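Local coordinates for protein alpha-amylase (Eisenia fetida, PDB 6M4K) that probably catalyses the endohydrolysis of alpha-1,4-glucosidic linkages in starch-like polysaccharides, using calcium and chloride as cofactors, at residues D303-G307 / M343-W348; P59-W64 / D360-P364. All blocks are in the same frame, centred on the assembly; numbering follows the deposited sequence.

Interaction 1 (D303-G307 / M343-W348); sequences DNQRG and MSSYNW
Arg-306 and Trp-348 stack where the loop following strand 295-297, the seventh of the (beta/alpha)8 barrel of this family 13 glycosyl hydrolase, meets the residues that leave the eighth, strand 339-344. The arginine can be followed outward. CB leaves the backbone pointing across the other segment rather than at it, with CG beside the backbone N (chi1 -73°). CG then rests 3.7 Å from Trp-348 CZ2, and the extended CG-to-NE chain carries the guanidinium across the benzene half of the indole. CZ lies 4.1 Å from the centroid of that six-membered ring, 13° off its normal, and the two planes are 22° apart: a cation-pi stack. At the end the two amino groups diverge. NH1 turns back to Gln-305 OE1 at 2.8 Å, using a lone pair in the carbonyl plane although the oxygen sits out of the guanidinium plane; it also bonds His-302 O. NH2 lies over Trp-348 CE3, near Tyr-346 CZ, and gives an in-plane bond to water 1.

That water, over the centre of the Tyr-346 ring, donates to Gln-305 OE1 and accepts from Tyr-346 N, tying both segments together. Gln-305 reaches across with an extended chain; its NE2 gives a nearly straight bond to Ser-345 OG, 2.9 Å away and in the amide plane. NE2 also bonds Asp-300, while Ser-345 OG bonds Glu-385 and Trp-348 NE1 bonds Asp-357. Met-343 CE packs 3.6 Å from Gln-305 OE1. The Gln-305 carbonyl O meets the rim of the indole near its plane, 3.5 Å from Trp-348 CH2. With bonds on both sides of its amide, Gln-305 has its flip state fixed, and OE1, facing NH1 and water 1, probably helps to stabilise the buried positive charge.

Interaction 2 (P59-W64 / D360-P364); sequences PPYPWW and DWVGP
Trp-361 packs against the proline-rich segment 59-64, joining the loop after the second strand of the (beta/alpha)8 barrel to the loop following strand 356-357. The apolar part is proline against indole. Pro-59, preceded by a cis peptide bond, lays CB over one face of the Trp-361 ring, 3.7 Å from the centroid of the six-membered part and 14° off its normal, a CH-pi contact. Val-362 CG2 covers the opposite face, so the indole is held between a proline and its own neighbour. Pro-60 CD meets the far end of the ring at CZ3 (3.8 Å), while Trp-64 NE1 approaches Trp-361 CB.

Water adds indirect links: water 2 joins Pro-60 O to Gly-363 N, and water 4 donates to Asp-360 OD1 and accepts a weak bond from Trp-64 NE1; His-308 bonds OD2.

Two direct hydrogen bonds both start from Trp-63. Its backbone N donates to Trp-361 O (3.2 Å), from a position tilted off the carbonyl plane. With CG between the backbone N and the carbonyl carbon (chi1 64°), its indole edge swings to Asp-360: Trp-63 NE1 donates to Asp-360 O at 2.7 Å, in both the ring plane and the carbonyl plane.

Overall arrangement
Interaction 1 is fully buried, whereas interaction 2 lies farther out at the surface, its centre about 12 Å from that of interaction 1. Interaction 1 joins the loop after strand 295-297 to the end of strand 339-344 and the loop beyond; interaction 2 joins two loops. Interaction 1 depends on a charged group held by an aromatic face, an amide and a water; interaction 2 on proline-indole packing, two bonds to backbone carbonyls and bridging waters. They meet through two aromatic residues. Tyr-346 OH probably hydrogen-bonds Val-362 O (2.8 Å), and Trp-63 makes a cation-pi contact with Arg-306. Segment 59-64, distant in sequence from the other three, thereby joins their cluster.

Interaction 1 (D303-G307 / M343-W348)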
# COMPACT_ATOMS: atom_id res chain seq x y z
N ASP A 303 6.86 4.43 -4.23
CA ASP A 303 7.80 4.41 -5.35
C ASP A 303 7.16 4.95 -6.61
O ASP A 303 7.73 5.83 -7.28
CB ASP A 303 8.23 2.98 -5.68
CG ASP A 303 9.22 2.42 -4.71
OD1 ASP A 303 10.12 3.16 -4.26
OD2 ASP A 303 9.12 1.20 -4.44
N ASN A 304 6.00 4.42 -6.99
CA ASN A 304 5.44 4.80 -8.27
C ASN A 304 4.73 6.14 -8.25
O ASN A 304 4.53 6.72 -9.32
CB ASN A 304 4.65 3.65 -8.92
CG ASN A 304 3.36 3.30 -8.19
OD1 ASN A 304 2.82 4.09 -7.41
ND2 ASN A 304 2.82 2.12 -8.50
N GLN A 305 4.39 6.69 -7.08
CA GLN A 305 3.94 8.08 -7.07
C GLN A 305 5.08 9.05 -7.37
O GLN A 305 4.81 10.24 -7.61
CB GLN A 305 3.21 8.47 -5.77
CG GLN A 305 4.11 8.59 -4.55
CD GLN A 305 3.42 9.08 -3.27
OE1 GLN A 305 4.11 9.48 -2.33
NE2 GLN A 305 2.08 9.08 -3.24
N ARG A 306 6.32 8.58 -7.36
CA ARG A 306 7.50 9.34 -7.74
C ARG A 306 7.96 9.02 -9.15
O ARG A 306 9.08 9.38 -9.52
CB ARG A 306 8.64 9.11 -6.74
CG ARG A 306 8.37 9.81 -5.42
CD ARG A 306 9.20 9.32 -4.22
NE ARG A 306 8.89 10.25 -3.14
CZ ARG A 306 7.77 10.22 -2.43
NH1 ARG A 306 6.90 9.22 -2.58
NH2 ARG A 306 7.51 11.17 -1.55
N GLY A 307 7.12 8.34 -9.94
CA GLY A 307 7.42 8.10 -11.33
C GLY A 307 8.29 6.90 -11.62
O GLY A 307 8.75 6.75 -12.76
N MET A 343 -2.54 4.45 0.07
CA MET A 343 -1.37 5.27 0.33
C MET A 343 -1.76 6.49 1.17
O MET A 343 -2.85 7.05 1.02
CB MET A 343 -0.80 5.73 -1.01
CG MET A 343 0.43 6.61 -0.92
SD MET A 343 1.77 5.70 -0.14
CE MET A 343 2.97 7.03 0.02
N SER A 344 -0.86 6.91 2.05
CA SER A 344 -0.99 8.18 2.75
C SER A 344 0.34 8.91 2.62
O SER A 344 1.38 8.41 3.07
CB SER A 344 -1.38 8.00 4.22
OG SER A 344 -1.87 9.22 4.74
N SER A 345 0.30 10.09 1.98
CA SER A 345 1.49 10.72 1.43
C SER A 345 1.85 12.03 2.12
O SER A 345 1.06 12.62 2.86
CB SER A 345 1.26 11.06 -0.05
OG SER A 345 0.77 9.94 -0.76
N TYR A 346 3.06 12.49 1.81
CA TYR A 346 3.44 13.86 2.07
C TYR A 346 3.70 14.59 0.76
O TYR A 346 4.02 13.98 -0.27
CB TYR A 346 4.65 13.94 3.01
CG TYR A 346 5.94 13.29 2.52
CD1 TYR A 346 6.75 13.94 1.59
CD2 TYR A 346 6.36 12.06 3.02
CE1 TYR A 346 7.93 13.37 1.16
CE2 TYR A 346 7.55 11.49 2.59
CZ TYR A 346 8.34 12.15 1.67
OH TYR A 346 9.52 11.59 1.27
N ASN A 347 3.59 15.91 0.81
CA ASN A 347 3.87 16.76 -0.35
C ASN A 347 5.37 16.98 -0.49
O ASN A 347 6.12 16.98 0.49
CB ASN A 347 3.16 18.10 -0.16
CG ASN A 347 2.91 18.82 -1.47
OD1 ASN A 347 3.19 18.32 -2.55
ND2 ASN A 347 2.35 20.03 -1.37
N TRP A 348 5.81 17.16 -1.72
CA TRP A 348 7.20 17.48 -2.00
C TRP A 348 7.24 18.23 -3.31
O TRP A 348 6.26 18.23 -4.06
CB TRP A 348 8.07 16.21 -2.05
CG TRP A 348 8.03 15.45 -3.35
CD1 TRP A 348 8.93 15.54 -4.39
CD2 TRP A 348 7.05 14.48 -3.76
NE1 TRP A 348 8.56 14.68 -5.41
CE2 TRP A 348 7.41 14.03 -5.05
CE3 TRP A 348 5.90 13.94 -3.15
CZ2 TRP A 348 6.67 13.07 -5.74
CZ3 TRP A 348 5.17 12.98 -3.85
CH2 TRP A 348 5.56 12.57 -5.13
O HOH W 1 4.84 11.29 -0.35

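Interaction 2 (P59-W64 / D360-P364)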
# COMPACT_ATOMS: atom_id res chain seq x y z
N PRO A 59 21.99 13.55 -0.96
CA PRO A 59 21.25 14.77 -0.62
C PRO A 59 20.73 14.70 0.82
O PRO A 59 20.86 13.65 1.46
CB PRO A 59 20.11 14.77 -1.63
CG PRO A 59 19.80 13.30 -1.82
CD PRO A 59 21.15 12.61 -1.73
N PRO A 60 20.19 15.79 1.36
CA PRO A 60 19.91 15.81 2.81
C PRO A 60 18.67 15.01 3.19
O PRO A 60 17.53 15.46 3.01
CB PRO A 60 19.77 17.31 3.12
CG PRO A 60 19.43 17.94 1.83
CD PRO A 60 20.12 17.14 0.78
N TYR A 61 18.90 13.84 3.79
CA TYR A 61 17.90 13.00 4.45
C TYR A 61 16.78 12.58 3.52
O TYR A 61 15.60 12.84 3.79
CB TYR A 61 17.39 13.70 5.71
CG TYR A 61 18.54 14.22 6.56
CD1 TYR A 61 19.28 13.35 7.34
CD2 TYR A 61 18.90 15.57 6.56
CE1 TYR A 61 20.34 13.80 8.13
CE2 TYR A 61 19.96 16.04 7.34
CZ TYR A 61 20.67 15.14 8.12
OH TYR A 61 21.73 15.58 8.90
N PRO A 62 17.10 11.92 2.41
CA PRO A 62 16.06 11.47 1.47
C PRO A 62 15.21 10.36 2.07
O PRO A 62 15.62 9.66 3.00
CB PRO A 62 16.89 10.94 0.29
CG PRO A 62 18.13 10.41 0.95
CD PRO A 62 18.43 11.39 2.06
N TRP A 63 14.01 10.17 1.50
CA TRP A 63 13.18 9.06 1.98
C TRP A 63 13.87 7.73 1.76
O TRP A 63 13.76 6.82 2.59
CB TRP A 63 11.80 9.06 1.31
CG TRP A 63 11.87 8.84 -0.15
CD1 TRP A 63 12.01 9.80 -1.12
CD2 TRP A 63 11.84 7.58 -0.83
NE1 TRP A 63 12.07 9.21 -2.35
CE2 TRP A 63 11.97 7.85 -2.21
CE3 TRP A 63 11.72 6.25 -0.41
CZ2 TRP A 63 11.97 6.84 -3.17
CZ3 TRP A 63 11.74 5.24 -1.37
CH2 TRP A 63 11.86 5.55 -2.74
N TRP A 64 14.64 7.60 0.68
CA TRP A 64 15.16 6.29 0.31
C TRP A 64 16.29 5.80 1.20
O TRP A 64 16.68 4.64 1.09
CB TRP A 64 15.51 6.21 -1.18
CG TRP A 64 16.28 7.35 -1.75
CD1 TRP A 64 15.79 8.32 -2.59
CD2 TRP A 64 17.69 7.61 -1.61
NE1 TRP A 64 16.80 9.17 -2.96
CE2 TRP A 64 17.97 8.77 -2.38
CE3 TRP A 64 18.73 6.98 -0.92
CZ2 TRP A 64 19.25 9.31 -2.47
CZ3 TRP A 64 20.01 7.54 -1.01
CH2 TRP A 64 20.25 8.69 -1.79
N ASP A 360 12.69 13.78 -6.64
CA ASP A 360 12.04 12.58 -6.16
C ASP A 360 12.71 11.99 -4.94
O ASP A 360 12.21 11.01 -4.38
CB ASP A 360 11.88 11.52 -7.27
CG ASP A 360 13.20 11.05 -7.85
OD1 ASP A 360 14.29 11.44 -7.37
OD2 ASP A 360 13.16 10.25 -8.83
N TRP A 361 13.83 12.57 -4.50
CA TRP A 361 14.56 12.12 -3.32
C TRP A 361 14.05 12.75 -2.04
O TRP A 361 14.35 12.24 -0.95
CB TRP A 361 16.04 12.46 -3.48
CG TRP A 361 16.30 13.94 -3.72
CD1 TRP A 361 16.38 14.59 -4.92
CD2 TRP A 361 16.49 14.95 -2.71
NE1 TRP A 361 16.62 15.94 -4.73
CE2 TRP A 361 16.70 16.18 -3.38
CE3 TRP A 361 16.52 14.93 -1.31
CZ2 TRP A 361 16.92 17.38 -2.69
CZ3 TRP A 361 16.75 16.12 -0.63
CH2 TRP A 361 16.95 17.33 -1.32
N VAL A 362 13.28 13.83 -2.14
CA VAL A 362 12.99 14.65 -0.97
C VAL A 362 12.26 13.83 0.08
O VAL A 362 11.29 13.11 -0.23
CB VAL A 362 12.21 15.91 -1.39
CG1 VAL A 362 11.70 16.65 -0.16
CG2 VAL A 362 13.11 16.83 -2.24
N GLY A 363 12.74 13.90 1.31
CA GLY A 363 12.15 13.20 2.43
C GLY A 363 10.92 13.89 2.99
O GLY A 363 10.42 14.88 2.45
N PRO A 364 10.41 13.37 4.10
CA PRO A 364 9.18 13.89 4.68
C PRO A 364 9.34 15.30 5.20
O PRO A 364 10.47 15.81 5.33
CB PRO A 364 8.91 12.91 5.84
CG PRO A 364 10.24 12.41 6.20
CD PRO A 364 10.98 12.28 4.91
O HOH W 2 14.73 15.58 2.42
O HOH W 3 13.18 15.10 4.90
O HOH W 4 16.25 10.01 -5.79